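Local coordinates for protein pngf-ii (Elizabethkingia meningoseptica, PDB 4R4X) that probably removes N-linked glycans from glycoproteins by hydrolysing the bond to the asparagine side chain, as a peptide:N-glycosidase, at residues P47-E52 against V60-F65. Residues are numbered along the deposited sequence; the frame is centred on the assembly and turned at random.
Sequences PFEVNE and VSQFAF. With ZN (zinc ion), chain B.
With chi1 of 65°, CG of F48 sits between its own backbone N and carbonyl carbon, and the ring lies over that of F65, whose CG (chi1 -68°) is anti to the carbonyl carbon. The result is an offset stack: centroids are 4.5 Å apart and the planes differ by 18°. F48 CE1 stands over a face of the F65 ring, 3.2 Å from F65 CG, while F65 CB makes a CH-pi contact 3.6 Å from the F48 ring centroid. The frame is an antiparallel beta hairpin within the N-terminal domain of the PNGase. F48-F65, V50-F63 and E52-S61 are its hydrogen-bonded pairs, two N-H...O bonds each. On the same face as the stack, V50 CB lies 4.2 Å from F65 CE1, and E52 CG is 3.8 Å from F63 CE1. Beyond CG, E52 runs extended to a zinc ion held by both carboxylate oxygens (OE1 at 2.2 Å) and by D159. On the other face, the Q62 chain is bent at chi2, and its NE2 donates to E49 OE1 at 3.2 Å, from above the carboxylate plane; the same oxygen is also hydrogen-bonded to Y176 OH of helix 173-182.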
loop_
_atom_site.group_PDB
_atom_site.type_symbol
_atom_site.label_atom_id
_atom_site.label_comp_id
_atom_site.label_asym_id
_atom_site.label_seq_id
_atom_site.Cartn_x
_atom_site.Cartn_y
_atom_site.Cartn_z
ATOM N N PRO A 47 -7.365 11.934 -13.084
ATOM C CA PRO A 47 -7.193 11.677 -14.509
ATOM C C PRO A 47 -8.530 11.723 -15.222
ATOM O O PRO A 47 -9.538 11.364 -14.641
ATOM C CB PRO A 47 -6.636 10.259 -14.532
ATOM C CG PRO A 47 -7.286 9.595 -13.366
ATOM C CD PRO A 47 -7.475 10.684 -12.315
ATOM N N PHE A 48 -8.542 12.185 -16.471
ATOM C CA PHE A 48 -9.727 12.103 -17.297
ATOM C C PHE A 48 -9.347 11.640 -18.702
ATOM O O PHE A 48 -8.179 11.708 -19.077
ATOM C CB PHE A 48 -10.529 13.417 -17.302
ATOM C CG PHE A 48 -9.820 14.593 -17.916
ATOM C CD1 PHE A 48 -9.801 14.777 -19.274
ATOM C CD2 PHE A 48 -9.227 15.555 -17.110
ATOM C CE1 PHE A 48 -9.171 15.876 -19.838
ATOM C CE2 PHE A 48 -8.583 16.647 -17.664
ATOM C CZ PHE A 48 -8.580 16.821 -19.035
ATOM N N GLU A 49 -10.328 11.134 -19.435
ATOM C CA GLU A 49 -10.084 10.576 -20.765
ATOM C C GLU A 49 -10.943 11.172 -21.852
ATOM O O GLU A 49 -12.090 11.584 -21.634
ATOM C CB GLU A 49 -10.298 9.076 -20.768
ATOM C CG GLU A 49 -9.256 8.293 -19.992
ATOM C CD GLU A 49 -9.607 6.827 -19.988
ATOM O OE1 GLU A 49 -9.202 6.122 -20.949
ATOM O OE2 GLU A 49 -10.307 6.411 -19.038
ATOM N N VAL A 50 -10.371 11.168 -23.043
ATOM C CA VAL A 50 -11.058 11.557 -24.259
ATOM C C VAL A 50 -10.810 10.475 -25.313
ATOM O O VAL A 50 -9.770 9.815 -25.301
ATOM C CB VAL A 50 -10.479 12.937 -24.695
ATOM C CG1 VAL A 50 -10.489 13.135 -26.184
ATOM C CG2 VAL A 50 -11.188 14.062 -23.958
ATOM N N ASN A 51 -11.753 10.306 -26.239
ATOM C CA ASN A 51 -11.569 9.378 -27.341
ATOM C C ASN A 51 -11.633 10.131 -28.692
ATOM O O ASN A 51 -12.371 11.090 -28.839
ATOM C CB ASN A 51 -12.647 8.305 -27.200
ATOM C CG ASN A 51 -12.580 7.254 -28.274
ATOM O OD1 ASN A 51 -11.950 6.206 -28.093
ATOM N ND2 ASN A 51 -13.249 7.501 -29.385
ATOM N N GLU A 52 -10.832 9.719 -29.668
ATOM C CA GLU A 52 -10.915 10.273 -31.013
ATOM C C GLU A 52 -10.813 9.151 -32.019
ATOM O O GLU A 52 -10.016 8.226 -31.848
ATOM C CB GLU A 52 -9.813 11.289 -31.287
ATOM C CG GLU A 52 -9.901 12.542 -30.432
ATOM C CD GLU A 52 -9.037 13.689 -30.944
ATOM O OE1 GLU A 52 -8.106 13.441 -31.738
ATOM O OE2 GLU A 52 -9.288 14.852 -30.552
ATOM N N VAL A 60 -8.921 4.113 -33.582
ATOM C CA VAL A 60 -9.501 4.625 -32.349
ATOM C C VAL A 60 -8.350 4.976 -31.390
ATOM O O VAL A 60 -7.507 4.117 -31.055
ATOM C CB VAL A 60 -10.423 3.581 -31.711
ATOM C CG1 VAL A 60 -11.073 4.092 -30.432
ATOM C CG2 VAL A 60 -11.491 3.145 -32.711
ATOM N N SER A 61 -8.312 6.234 -30.967
ATOM C CA SER A 61 -7.286 6.704 -30.031
ATOM C C SER A 61 -7.928 7.115 -28.716
ATOM O O SER A 61 -8.903 7.859 -28.689
ATOM C CB SER A 61 -6.508 7.867 -30.621
ATOM O OG SER A 61 -5.713 7.436 -31.716
ATOM N N GLN A 62 -7.382 6.590 -27.632
ATOM C CA GLN A 62 -7.821 6.917 -26.308
ATOM C C GLN A 62 -6.715 7.730 -25.644
ATOM O O GLN A 62 -5.565 7.313 -25.640
ATOM C CB GLN A 62 -8.082 5.629 -25.527
ATOM C CG GLN A 62 -8.887 5.840 -24.269
ATOM C CD GLN A 62 -10.357 6.130 -24.522
ATOM O OE1 GLN A 62 -10.917 5.813 -25.576
ATOM N NE2 GLN A 62 -10.998 6.715 -23.530
ATOM N N PHE A 63 -7.081 8.860 -25.065
ATOM C CA PHE A 63 -6.136 9.782 -24.442
ATOM C C PHE A 63 -6.487 9.918 -22.976
ATOM O O PHE A 63 -7.647 10.128 -22.651
ATOM C CB PHE A 63 -6.259 11.184 -25.055
ATOM C CG PHE A 63 -6.000 11.239 -26.524
ATOM C CD1 PHE A 63 -7.021 11.010 -27.426
ATOM C CD2 PHE A 63 -4.730 11.537 -27.012
ATOM C CE1 PHE A 63 -6.775 11.077 -28.798
ATOM C CE2 PHE A 63 -4.483 11.595 -28.377
ATOM C CZ PHE A 63 -5.510 11.366 -29.274
ATOM N N ALA A 64 -5.479 9.882 -22.119
ATOM C CA ALA A 64 -5.648 10.084 -20.693
ATOM C C ALA A 64 -4.840 11.297 -20.249
ATOM O O ALA A 64 -3.638 11.354 -20.471
ATOM C CB ALA A 64 -5.214 8.835 -19.920
ATOM N N PHE A 65 -5.518 12.243 -19.614
ATOM C CA PHE A 65 -4.896 13.462 -19.135
ATOM C C PHE A 65 -4.559 13.190 -17.672
ATOM O O PHE A 65 -5.447 13.040 -16.873
ATOM C CB PHE A 65 -5.867 14.636 -19.266
ATOM C CG PHE A 65 -6.160 15.027 -20.696
ATOM C CD1 PHE A 65 -6.738 14.126 -21.583
ATOM C CD2 PHE A 65 -5.872 16.310 -21.147
ATOM C CE1 PHE A 65 -7.009 14.489 -22.900
ATOM C CE2 PHE A 65 -6.144 16.676 -22.464
ATOM C CZ PHE A 65 -6.712 15.759 -23.340
HETATM ZN ZN ZN B . -8.093 15.492 -32.672
#